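Long-range contacts in beta-phenylalanine aminotransferase (Variovorax paradoxus, PDB 4AO9), which probably transfers the amino group of beta-phenylalanine to a keto acid, using pyridoxal-5'-phosphate as cofactor in the manner of class-III aminotransferases: residues A[265-270]-A[372-377]; A[94-99]-A[415-420]; A[376-381]-A[419-424]. One frame throughout, in Å; residues are numbered along the deposited sequence.

Contact 1 (A[265-270]-A[372-377]); sequences SRLAPH and TGIGSL
Arg266 reaches over to the turn at Ser376 and makes the one hydrogen bond between the two segments. Its NH2 donates to Ser376 OG at 3.0 Å, with the N-H pointing almost straight at the oxygen (174°) and the hydroxyl lying in the guanidinium plane. With CG set between the backbone N and carbonyl carbon (chi1 46°) and a bend at chi3, the chain brings this edge to the serine. The same NH2 also donates to Leu423 O, while NH1 is held by Thr97 O, so the group is pinned from two sides. NE, buried here, has no polar partner in the model. Leu377 CD2 lies over one guanidinium face, 3.6 Å above the plane and displaced toward the rim.

The receiving segment is the tip of a two-residue beta hairpin. Ile374 and Leu377 exchange two backbone hydrogen bonds around a type II' turn, with Gly375 and Ser376 at its corners, joining strands 370-374 and 377-381 of a three-stranded sheet. The positive phi of Gly375 suits glycine in this turn, and its N is tied to Glu352 OE2 of helix 341-365. Residues 265-270 follow strand 256-260 of the seven-stranded sheet; the last residue of that strand, Asp260, lines the pyridoxal-5'-phosphate pocket.

The apolar part belongs to Leu267, which presses both methyls against the hairpin. CD2 comes within 3.2 Å of Ile374 O, a tight carbon-oxygen approach to a carbonyl already bonded to Leu377 N. That methyl also meets Leu377 CD1 at 3.7 Å, the two side chains crossing at about a right angle. CD1 lies 4.2 Å from Ile374 CB. Leu272 of helix 272-276 borders both Leu267 and Ile374.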
ATOM      1  N   SER A 265      -3.024 -18.646  -0.495  1.00 10.45           N
ATOM      2  CA  SER A 265      -3.480 -18.857  -1.875  1.00 10.57           C
ATOM      3  C   SER A 265      -2.472 -19.649  -2.690  1.00 10.91           C
ATOM      4  O   SER A 265      -2.842 -20.281  -3.664  1.00 10.12           O
ATOM      5  CB  SER A 265      -3.786 -17.539  -2.573  1.00 10.36           C
ATOM      6  OG  SER A 265      -2.575 -16.883  -2.887  1.00  9.96           O
ATOM      7  N   ARG A 266      -1.206 -19.614  -2.286  1.00 11.88           N
ATOM      8  CA  ARG A 266      -0.171 -20.370  -3.016  1.00 13.38           C
ATOM      9  C   ARG A 266      -0.084 -21.849  -2.682  1.00 14.05           C
ATOM     10  O   ARG A 266       0.673 -22.577  -3.338  1.00 15.34           O
ATOM     11  CB  ARG A 266       1.229 -19.750  -2.878  1.00 14.09           C
ATOM     12  CG  ARG A 266       1.663 -19.343  -1.485  1.00 17.68           C
ATOM     13  CD  ARG A 266       3.059 -18.713  -1.534  1.00 19.80           C
ATOM     14  NE  ARG A 266       4.005 -19.803  -1.532  1.00 15.01           N
ATOM     15  CZ  ARG A 266       5.323 -19.746  -1.710  1.00 13.27           C
ATOM     16  NH1 ARG A 266       5.984 -18.606  -1.932  1.00 14.34           N
ATOM     17  NH2 ARG A 266       5.985 -20.885  -1.663  1.00 13.37           N
ATOM     18  N   LEU A 267      -0.850 -22.295  -1.687  1.00 14.15           N
ATOM     19  CA  LEU A 267      -0.626 -23.617  -1.094  1.00 14.54           C
ATOM     20  C   LEU A 267      -1.226 -24.795  -1.844  1.00 15.69           C
ATOM     21  O   LEU A 267      -0.986 -25.951  -1.487  1.00 17.02           O
ATOM     22  CB  LEU A 267      -1.104 -23.634   0.358  1.00 13.96           C
ATOM     23  CG  LEU A 267      -0.257 -22.835   1.330  1.00 13.83           C
ATOM     24  CD1 LEU A 267      -0.953 -22.818   2.690  1.00 12.40           C
ATOM     25  CD2 LEU A 267       1.169 -23.413   1.418  1.00 14.13           C
ATOM     26  N   ALA A 268      -2.032 -24.510  -2.857  1.00 15.37           N
ATOM     27  CA  ALA A 268      -2.656 -25.537  -3.671  1.00 15.88           C
ATOM     28  C   ALA A 268      -2.973 -24.875  -4.999  1.00 15.72           C
ATOM     29  O   ALA A 268      -2.932 -23.644  -5.083  1.00 15.33           O
ATOM     30  CB  ALA A 268      -3.925 -26.065  -2.995  1.00 15.80           C
ATOM     31  N   PRO A 269      -3.285 -25.669  -6.044  1.00 15.63           N
ATOM     32  CA  PRO A 269      -3.547 -25.098  -7.371  1.00 15.58           C
ATOM     33  C   PRO A 269      -4.566 -23.950  -7.365  1.00 15.40           C
ATOM     34  O   PRO A 269      -4.414 -22.985  -8.117  1.00 15.12           O
ATOM     35  CB  PRO A 269      -4.061 -26.303  -8.162  1.00 15.88           C
ATOM     36  CG  PRO A 269      -3.319 -27.446  -7.550  1.00 16.43           C
ATOM     37  CD  PRO A 269      -3.305 -27.148  -6.081  1.00 16.36           C
ATOM     38  N   HIS A 270      -5.569 -24.043  -6.497  1.00 14.31           N
ATOM     39  CA  HIS A 270      -6.580 -23.003  -6.391  1.00 13.70           C
ATOM     40  C   HIS A 270      -6.702 -22.437  -4.973  1.00 13.03           C
ATOM     41  O   HIS A 270      -7.757 -21.944  -4.566  1.00 12.37           O
ATOM     42  CB  HIS A 270      -7.903 -23.516  -6.953  1.00 14.14           C
ATOM     43  CG  HIS A 270      -7.779 -23.954  -8.375  1.00 15.50           C
ATOM     44  ND1 HIS A 270      -7.737 -23.057  -9.422  1.00 16.40           N
ATOM     45  CD2 HIS A 270      -7.597 -25.181  -8.921  1.00 17.93           C
ATOM     46  CE1 HIS A 270      -7.575 -23.715 -10.556  1.00 17.97           C
ATOM     47  NE2 HIS A 270      -7.474 -25.003 -10.279  1.00 18.76           N
ATOM     48  N   THR A 372       6.271 -27.096  11.384  1.00 11.65           N
ATOM     49  CA  THR A 372       4.829 -27.063  11.137  1.00 11.45           C
ATOM     50  C   THR A 372       4.544 -26.381   9.803  1.00 11.29           C
ATOM     51  O   THR A 372       5.347 -25.573   9.340  1.00 11.51           O
ATOM     52  CB  THR A 372       4.062 -26.336  12.275  1.00 11.87           C
ATOM     53  OG1 THR A 372       4.577 -25.010  12.459  1.00 12.00           O
ATOM     54  CG2 THR A 372       4.200 -27.101  13.584  1.00 12.59           C
ATOM     55  N   GLY A 373       3.418 -26.713   9.189  1.00 11.02           N
ATOM     56  CA  GLY A 373       2.984 -26.006   7.988  1.00 11.17           C
ATOM     57  C   GLY A 373       2.290 -26.887   6.978  1.00 11.50           C
ATOM     58  O   GLY A 373       1.820 -27.986   7.311  1.00 12.24           O
ATOM     59  N   ILE A 374       2.213 -26.382   5.748  1.00 11.58           N
ATOM     60  CA  ILE A 374       1.519 -27.035   4.641  1.00 11.78           C
ATOM     61  C   ILE A 374       2.309 -26.778   3.374  1.00 12.10           C
ATOM     62  O   ILE A 374       2.759 -25.651   3.130  1.00 11.59           O
ATOM     63  CB  ILE A 374       0.093 -26.445   4.430  1.00 11.66           C
ATOM     64  CG1 ILE A 374      -0.784 -26.641   5.671  1.00 11.89           C
ATOM     65  CG2 ILE A 374      -0.574 -27.075   3.193  1.00 12.17           C
ATOM     66  CD1 ILE A 374      -2.090 -25.839   5.651  1.00 13.38           C
ATOM     67  N   GLY A 375       2.506 -27.814   2.568  1.00 12.81           N
ATOM     68  CA  GLY A 375       3.091 -27.621   1.243  1.00 13.78           C
ATOM     69  C   GLY A 375       4.428 -26.907   1.269  1.00 13.62           C
ATOM     70  O   GLY A 375       5.341 -27.312   1.979  1.00 14.29           O
ATOM     71  N   SER A 376       4.519 -25.796   0.540  1.00 13.48           N
ATOM     72  CA  SER A 376       5.801 -25.114   0.333  1.00 13.12           C
ATOM     73  C   SER A 376       6.173 -24.113   1.439  1.00 12.56           C
ATOM     74  O   SER A 376       7.173 -23.399   1.320  1.00 12.62           O
ATOM     75  CB  SER A 376       5.803 -24.424  -1.034  1.00 13.14           C
ATOM     76  OG  SER A 376       4.704 -23.524  -1.130  1.00 13.69           O
ATOM     77  N   LEU A 377       5.377 -24.088   2.510  1.00 11.51           N
ATOM     78  CA  LEU A 377       5.594 -23.185   3.646  1.00 11.39           C
ATOM     79  C   LEU A 377       5.695 -23.972   4.942  1.00 10.80           C
ATOM     80  O   LEU A 377       4.818 -24.774   5.261  1.00 11.07           O
ATOM     81  CB  LEU A 377       4.448 -22.183   3.763  1.00 11.32           C
ATOM     82  CG  LEU A 377       4.107 -21.362   2.513  1.00 12.06           C
ATOM     83  CD1 LEU A 377       2.900 -20.464   2.804  1.00 12.36           C
ATOM     84  CD2 LEU A 377       5.314 -20.559   2.058  1.00 13.20           C
TER

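Contact 2 (A[94-99]-A[415-420]); sequences AEYTAG and SSPRGF
Tyr96 and Thr97, from a loop beside the cofactor site, pack on the type I turn 416-419 and on Phe420, which starts the edge strand after it. The Thr97 side chain lies about 6 Å from the bound pyridoxal-5'-phosphate and touches Lys287 of its pocket. From Ala94 to Tyr96 the backbone keeps left-handed helical angles, and Tyr96 stands out from this tight coil across the turn.

One long edge of the tyrosine ring does most of the touching. CE2 sits 3.7 Å above the plane of the Arg418 guanidinium, over its centre, with the two planes 73° apart. This is ring edge on guanidinium face, the reverse of a classical cation-pi stack. The neighbouring CD2 meets Phe420 CD2 at 3.7 Å, coming in at the edge of the phenyl ring. Phe420, its CG anti to the backbone N (chi1 -174°), also carries CZ to within 3.5 Å of Thr97 CG2.

The phenol end reaches Ser416, whose CB is 3.4 Å from Tyr96 OH. A water lying near the tyrosine ring plane connects the hydroxyl (2.9 Å) to the backbone N of Arg418, from which it accepts a hydrogen bond. Hydroxyls also brace each segment internally: Ser416 OG donates to Phe420 O at 2.8 Å, and Thr97 OG1 to Tyr96 O at 2.6 Å, each on a carbonyl lone pair. Next to Tyr96, Glu95 pairs with Arg61 and accepts from the backbone N of Thr123 of the second subunit, which places the loop at the dimer interface.

With no direct hydrogen bond between the segments, the contact probably depends on close fit: the tyrosine edge against the Arg418 guanidinium face and Phe420 ring edge, and Thr97 CG2 against that phenyl ring, with the water as bridging polar link.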
ATOM      1  N   ALA A  94      12.658 -16.173   0.554  1.00  9.91           N
ATOM      2  CA  ALA A  94      11.960 -15.720  -0.660  1.00  9.96           C
ATOM      3  C   ALA A  94      10.885 -14.654  -0.419  1.00 10.56           C
ATOM      4  O   ALA A  94       9.704 -14.848  -0.745  1.00 10.16           O
ATOM      5  CB  ALA A  94      11.387 -16.939  -1.426  1.00 10.06           C
ATOM      6  N   GLU A  95      11.323 -13.537   0.164  1.00 10.19           N
ATOM      7  CA  GLU A  95      10.485 -12.366   0.429  1.00 10.37           C
ATOM      8  C   GLU A  95       9.193 -12.725   1.163  1.00 10.36           C
ATOM      9  O   GLU A  95       8.116 -12.213   0.857  1.00 10.06           O
ATOM     10  CB  GLU A  95      10.243 -11.577  -0.862  1.00 10.48           C
ATOM     11  CG  GLU A  95       9.917 -10.091  -0.632  1.00 10.58           C
ATOM     12  CD  GLU A  95      11.049  -9.338   0.029  1.00  9.97           C
ATOM     13  OE1 GLU A  95      11.126  -9.326   1.269  1.00 12.24           O
ATOM     14  OE2 GLU A  95      11.864  -8.738  -0.694  1.00 12.51           O
ATOM     15  N   TYR A  96       9.323 -13.618   2.140  1.00 10.06           N
ATOM     16  CA  TYR A  96       8.206 -13.973   3.014  1.00 10.34           C
ATOM     17  C   TYR A  96       7.003 -14.440   2.197  1.00 10.60           C
ATOM     18  O   TYR A  96       5.864 -14.095   2.494  1.00 10.97           O
ATOM     19  CB  TYR A  96       7.875 -12.813   3.991  1.00 10.47           C
ATOM     20  CG  TYR A  96       8.909 -12.741   5.100  1.00 10.49           C
ATOM     21  CD1 TYR A  96      10.149 -12.124   4.896  1.00 12.12           C
ATOM     22  CD2 TYR A  96       8.678 -13.357   6.327  1.00 11.24           C
ATOM     23  CE1 TYR A  96      11.124 -12.107   5.905  1.00 11.76           C
ATOM     24  CE2 TYR A  96       9.635 -13.331   7.335  1.00 12.06           C
ATOM     25  CZ  TYR A  96      10.851 -12.710   7.115  1.00 12.31           C
ATOM     26  OH  TYR A  96      11.797 -12.708   8.111  1.00 14.08           O
ATOM     27  N   THR A  97       7.311 -15.238   1.169  1.00 10.62           N
ATOM     28  CA  THR A  97       6.371 -15.865   0.208  1.00 11.10           C
ATOM     29  C   THR A  97       6.068 -15.045  -1.044  1.00 11.07           C
ATOM     30  O   THR A  97       5.542 -15.589  -2.011  1.00 12.11           O
ATOM     31  CB  THR A  97       5.029 -16.390   0.814  1.00 10.71           C
ATOM     32  OG1 THR A  97       4.111 -15.300   0.991  1.00 11.32           O
ATOM     33  CG2 THR A  97       5.233 -17.126   2.133  1.00 11.35           C
ATOM     34  N   ALA A  98       6.384 -13.749  -1.041  1.00 10.59           N
ATOM     35  CA  ALA A  98       6.147 -12.933  -2.236  1.00 10.49           C
ATOM     36  C   ALA A  98       7.066 -13.334  -3.392  1.00 10.97           C
ATOM     37  O   ALA A  98       6.693 -13.213  -4.561  1.00 11.85           O
ATOM     38  CB  ALA A  98       6.295 -11.432  -1.917  1.00 10.07           C
ATOM     39  N   GLY A  99       8.259 -13.826  -3.054  1.00 10.37           N
ATOM     40  CA  GLY A  99       9.323 -14.078  -4.038  1.00 10.19           C
ATOM     41  C   GLY A  99       9.324 -15.481  -4.629  1.00  9.91           C
ATOM     42  O   GLY A  99      10.378 -16.077  -4.838  1.00  9.87           O
ATOM     43  N   SER A 415      17.875 -17.675   5.686  1.00 13.14           N
ATOM     44  CA  SER A 415      16.567 -18.013   6.210  1.00 13.96           C
ATOM     45  C   SER A 415      15.999 -16.805   6.939  1.00 13.88           C
ATOM     46  O   SER A 415      16.585 -15.725   6.923  1.00 15.14           O
ATOM     47  CB  SER A 415      16.698 -19.188   7.188  1.00 15.14           C
ATOM     48  OG  SER A 415      17.437 -18.813   8.349  1.00 17.94           O
ATOM     49  N   SER A 416      14.853 -16.988   7.578  1.00 13.47           N
ATOM     50  CA  SER A 416      14.293 -15.942   8.424  1.00 12.87           C
ATOM     51  C   SER A 416      14.658 -16.169   9.895  1.00 12.63           C
ATOM     52  O   SER A 416      14.724 -17.316  10.365  1.00 12.56           O
ATOM     53  CB  SER A 416      12.782 -15.908   8.274  1.00 12.96           C
ATOM     54  OG  SER A 416      12.245 -17.156   8.629  1.00 14.34           O
ATOM     55  N   PRO A 417      14.871 -15.071  10.642  1.00 12.02           N
ATOM     56  CA  PRO A 417      15.105 -15.206  12.077  1.00 12.27           C
ATOM     57  C   PRO A 417      14.023 -16.027  12.786  1.00 12.19           C
ATOM     58  O   PRO A 417      14.341 -16.776  13.714  1.00 13.29           O
ATOM     59  CB  PRO A 417      15.085 -13.759  12.566  1.00 12.69           C
ATOM     60  CG  PRO A 417      15.636 -12.989  11.402  1.00 12.47           C
ATOM     61  CD  PRO A 417      15.075 -13.682  10.182  1.00 12.48           C
ATOM     62  N   ARG A 418      12.773 -15.901  12.349  1.00 11.98           N
ATOM     63  CA  ARG A 418      11.673 -16.587  13.031  1.00 11.60           C
ATOM     64  C   ARG A 418      11.553 -18.077  12.690  1.00 11.98           C
ATOM     65  O   ARG A 418      10.694 -18.747  13.242  1.00 12.85           O
ATOM     66  CB  ARG A 418      10.332 -15.848  12.844  1.00 11.69           C
ATOM     67  CG  ARG A 418       9.662 -15.992  11.483  1.00 13.64           C
ATOM     68  CD  ARG A 418       8.506 -14.985  11.345  1.00 15.34           C
ATOM     69  NE  ARG A 418       7.667 -15.276  10.181  1.00 15.58           N
ATOM     70  CZ  ARG A 418       6.894 -14.388   9.562  1.00 16.41           C
ATOM     71  NH1 ARG A 418       6.845 -13.119   9.977  1.00 16.79           N
ATOM     72  NH2 ARG A 418       6.176 -14.761   8.512  1.00 17.75           N
ATOM     73  N   GLY A 419      12.408 -18.582  11.797  1.00 11.25           N
ATOM     74  CA  GLY A 419      12.413 -20.006  11.448  1.00 11.58           C
ATOM     75  C   GLY A 419      11.455 -20.378  10.326  1.00 10.80           C
ATOM     76  O   GLY A 419      11.227 -21.555  10.065  1.00 11.39           O
ATOM     77  N   PHE A 420      10.882 -19.365   9.680  1.00 10.88           N
ATOM     78  CA  PHE A 420       9.976 -19.523   8.536  1.00 11.03           C
ATOM     79  C   PHE A 420      10.762 -19.923   7.288  1.00 11.39           C
ATOM     80  O   PHE A 420      11.698 -19.227   6.898  1.00 11.44           O
ATOM     81  CB  PHE A 420       9.259 -18.180   8.324  1.00 11.08           C
ATOM     82  CG  PHE A 420       8.165 -18.173   7.280  1.00 10.80           C
ATOM     83  CD1 PHE A 420       7.397 -19.302   6.976  1.00 10.80           C
ATOM     84  CD2 PHE A 420       7.859 -16.971   6.634  1.00 11.45           C
ATOM     85  CE1 PHE A 420       6.351 -19.221   6.022  1.00 10.71           C
ATOM     86  CE2 PHE A 420       6.812 -16.882   5.704  1.00 11.37           C
ATOM     87  CZ  PHE A 420       6.057 -18.012   5.392  1.00 11.22           C
TER
HETATM   88  O   HOH W   1      11.669 -13.586  10.878  1.00 13.47           O

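Contact 3 (A[376-381]-A[419-424]); sequences SLMNAH and GFVVLS
Met378 and Val421 form a hydrogen-bonded antiparallel pair, each backbone N donating to the other's carbonyl, with Val421 N to Met378 O the shorter at 2.7 Å. Leu423 N to Ser376 O (177° at the hydrogen) and Ala380 N to Gly419 O continue the ladder in both directions. The last is less regular, its donor standing above the carbonyl plane. Between these rungs lie the non-hydrogen-bonded pairs Leu377 with Val422 and Asn379 with Phe420.

Side chains alternate between the two faces. Leu377 and Val422 lie side by side on one, CD2 to CG1 3.9 Å, and Val422 CG2 sits 3.5 Å over the centre of the Phe420 ring. On the other, Met378 CG meets Val421 CB at 3.7 Å.

Strand 377-381 is the middle one of a three-stranded antiparallel sheet, bonded on its other side to 370-374 (Asn379 with Thr372); the N-to-C directions of 377-381 and 420-422 are 153° apart. At the backbone angles of Gly419, phi positive, a CB would run into Arg418 O and also sit tightly against Ala380 O and Asn379 ND2.

Asn379 lays its amide across the start of strand 420-422. OD1 is 3.4 Å from Phe420 CA, and the amide and phenyl planes are only 11° apart. ND2 donates to Ala380 O at 3.0 Å and to Arg418 O. A leucine here, lacking these donors, would probably leave the Arg418 carbonyl without its side-chain mate and the turn into Phe420 less firmly fixed.

Farther out, Arg401 of helix 398-410 gives Ala380 O a second donor, and Leu354 of helix 341-365 packs on Met378 and Leu423.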
ATOM      1  N   SER A 376       4.519 -25.796   0.540  1.00 13.48           N
ATOM      2  CA  SER A 376       5.801 -25.114   0.333  1.00 13.12           C
ATOM      3  C   SER A 376       6.173 -24.113   1.439  1.00 12.56           C
ATOM      4  O   SER A 376       7.173 -23.399   1.320  1.00 12.62           O
ATOM      5  CB  SER A 376       5.803 -24.424  -1.034  1.00 13.14           C
ATOM      6  OG  SER A 376       4.704 -23.524  -1.130  1.00 13.69           O
ATOM      7  N   LEU A 377       5.377 -24.088   2.510  1.00 11.51           N
ATOM      8  CA  LEU A 377       5.594 -23.185   3.646  1.00 11.39           C
ATOM      9  C   LEU A 377       5.695 -23.972   4.942  1.00 10.80           C
ATOM     10  O   LEU A 377       4.818 -24.774   5.261  1.00 11.07           O
ATOM     11  CB  LEU A 377       4.448 -22.183   3.763  1.00 11.32           C
ATOM     12  CG  LEU A 377       4.107 -21.362   2.513  1.00 12.06           C
ATOM     13  CD1 LEU A 377       2.900 -20.464   2.804  1.00 12.36           C
ATOM     14  CD2 LEU A 377       5.314 -20.559   2.058  1.00 13.20           C
ATOM     15  N   MET A 378       6.768 -23.752   5.696  1.00 11.12           N
ATOM     16  CA  MET A 378       6.907 -24.414   6.998  1.00 11.18           C
ATOM     17  C   MET A 378       7.677 -23.537   7.974  1.00 11.15           C
ATOM     18  O   MET A 378       8.269 -22.537   7.578  1.00 10.95           O
ATOM     19  CB  MET A 378       7.573 -25.794   6.846  1.00 11.37           C
ATOM     20  CG  MET A 378       8.961 -25.727   6.254  1.00 11.66           C
ATOM     21  SD  MET A 378       9.548 -27.289   5.568  1.00 13.69           S
ATOM     22  CE  MET A 378       8.726 -27.276   3.979  1.00 13.96           C
ATOM     23  N   ASN A 379       7.680 -23.909   9.247  1.00 11.57           N
ATOM     24  CA  ASN A 379       8.340 -23.108  10.274  1.00 11.47           C
ATOM     25  C   ASN A 379       8.942 -24.005  11.346  1.00 11.51           C
ATOM     26  O   ASN A 379       8.254 -24.894  11.861  1.00 11.62           O
ATOM     27  CB  ASN A 379       7.321 -22.140  10.904  1.00 11.35           C
ATOM     28  CG  ASN A 379       7.940 -20.830  11.403  1.00 12.38           C
ATOM     29  OD1 ASN A 379       7.553 -19.747  10.948  1.00 13.50           O
ATOM     30  ND2 ASN A 379       8.878 -20.912  12.348  1.00 11.58           N
ATOM     31  N   ALA A 380      10.211 -23.759  11.673  1.00 11.65           N
ATOM     32  CA  ALA A 380      10.900 -24.457  12.761  1.00 12.72           C
ATOM     33  C   ALA A 380      10.351 -23.979  14.102  1.00 13.62           C
ATOM     34  O   ALA A 380      10.132 -22.779  14.298  1.00 14.23           O
ATOM     35  CB  ALA A 380      12.395 -24.195  12.685  1.00 12.69           C
ATOM     36  N   HIS A 381      10.117 -24.914  15.021  1.00 13.76           N
ATOM     37  CA  HIS A 381       9.722 -24.578  16.390  1.00 14.56           C
ATOM     38  C   HIS A 381      10.456 -25.484  17.358  1.00 15.13           C
ATOM     39  O   HIS A 381      10.534 -26.690  17.137  1.00 16.29           O
ATOM     40  CB  HIS A 381       8.214 -24.748  16.608  1.00 14.11           C
ATOM     41  CG  HIS A 381       7.370 -23.869  15.735  1.00 14.55           C
ATOM     42  ND1 HIS A 381       7.332 -22.499  15.872  1.00 17.65           N
ATOM     43  CD2 HIS A 381       6.524 -24.173  14.723  1.00 13.92           C
ATOM     44  CE1 HIS A 381       6.507 -21.994  14.971  1.00 14.93           C
ATOM     45  NE2 HIS A 381       6.001 -22.987  14.264  1.00 14.14           N
ATOM     46  N   GLY A 419      12.408 -18.582  11.797  1.00 11.25           N
ATOM     47  CA  GLY A 419      12.413 -20.006  11.448  1.00 11.58           C
ATOM     48  C   GLY A 419      11.455 -20.378  10.326  1.00 10.80           C
ATOM     49  O   GLY A 419      11.227 -21.555  10.065  1.00 11.39           O
ATOM     50  N   PHE A 420      10.882 -19.365   9.680  1.00 10.88           N
ATOM     51  CA  PHE A 420       9.976 -19.523   8.536  1.00 11.03           C
ATOM     52  C   PHE A 420      10.762 -19.923   7.288  1.00 11.39           C
ATOM     53  O   PHE A 420      11.698 -19.227   6.898  1.00 11.44           O
ATOM     54  CB  PHE A 420       9.259 -18.180   8.324  1.00 11.08           C
ATOM     55  CG  PHE A 420       8.165 -18.173   7.280  1.00 10.80           C
ATOM     56  CD1 PHE A 420       7.397 -19.302   6.976  1.00 10.80           C
ATOM     57  CD2 PHE A 420       7.859 -16.971   6.634  1.00 11.45           C
ATOM     58  CE1 PHE A 420       6.351 -19.221   6.022  1.00 10.71           C
ATOM     59  CE2 PHE A 420       6.812 -16.882   5.704  1.00 11.37           C
ATOM     60  CZ  PHE A 420       6.057 -18.012   5.392  1.00 11.22           C
ATOM     61  N   VAL A 421      10.391 -21.060   6.699  1.00 11.78           N
ATOM     62  CA  VAL A 421      11.029 -21.613   5.513  1.00 12.26           C
ATOM     63  C   VAL A 421      10.048 -21.561   4.355  1.00 12.08           C
ATOM     64  O   VAL A 421       8.906 -22.004   4.482  1.00 12.62           O
ATOM     65  CB  VAL A 421      11.455 -23.078   5.762  1.00 12.67           C
ATOM     66  CG1 VAL A 421      11.942 -23.751   4.473  1.00 14.39           C
ATOM     67  CG2 VAL A 421      12.524 -23.129   6.837  1.00 13.61           C
ATOM     68  N   VAL A 422      10.498 -21.009   3.228  1.00 11.57           N
ATOM     69  CA  VAL A 422       9.617 -20.737   2.095  1.00 11.59           C
ATOM     70  C   VAL A 422      10.284 -21.245   0.828  1.00 11.20           C
ATOM     71  O   VAL A 422      11.364 -20.769   0.475  1.00 12.16           O
ATOM     72  CB  VAL A 422       9.378 -19.204   1.943  1.00 10.97           C
ATOM     73  CG1 VAL A 422       8.533 -18.879   0.711  1.00 12.41           C
ATOM     74  CG2 VAL A 422       8.734 -18.607   3.199  1.00 12.96           C
ATOM     75  N   LEU A 423       9.652 -22.195   0.148  1.00 12.00           N
ATOM     76  CA  LEU A 423      10.180 -22.661  -1.132  1.00 12.40           C
ATOM     77  C   LEU A 423       9.811 -21.691  -2.247  1.00 11.84           C
ATOM     78  O   LEU A 423       8.738 -21.066  -2.232  1.00 12.20           O
ATOM     79  CB  LEU A 423       9.678 -24.077  -1.454  1.00 13.81           C
ATOM     80  CG  LEU A 423      10.467 -25.283  -0.919  1.00 17.93           C
ATOM     81  CD1 LEU A 423      11.275 -25.048   0.381  1.00 19.07           C
ATOM     82  CD2 LEU A 423       9.590 -26.510  -0.828  1.00 18.44           C
ATOM     83  N   SER A 424      10.737 -21.527  -3.185  1.00 11.06           N
ATOM     84  CA  SER A 424      10.499 -20.780  -4.413  1.00 10.88           C
ATOM     85  C   SER A 424      10.828 -21.666  -5.611  1.00 11.55           C
ATOM     86  O   SER A 424      11.512 -22.690  -5.463  1.00 11.79           O
ATOM     87  CB  SER A 424      11.321 -19.488  -4.423  1.00 11.22           C
ATOM     88  OG  SER A 424      12.702 -19.765  -4.250  1.00 11.39           O
TER

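Overall arrangement
Contacts 2 and 3 are the closest together, their centres 7 Å apart; contact 1 lies 10 Å from contact 3 and 14 Å from contact 2. Along the chain the order is 94-99, 265-270, the hairpin shared by contacts 1 and 3, then 415-424, where contacts 2 and 3 both end. The three-stranded sheet 370-374, 377-381, 420-422 is common ground: contact 1 joins its hairpin tip to the loop after strand 256-260, contact 3 pairs its outer strand 420-422 with the middle one, and contact 2 brings in the 94-99 loop. Thr97 packs on Leu377 and Val422, joining all three. Chain parts far apart in sequence thereby converge beside the cofactor pocket.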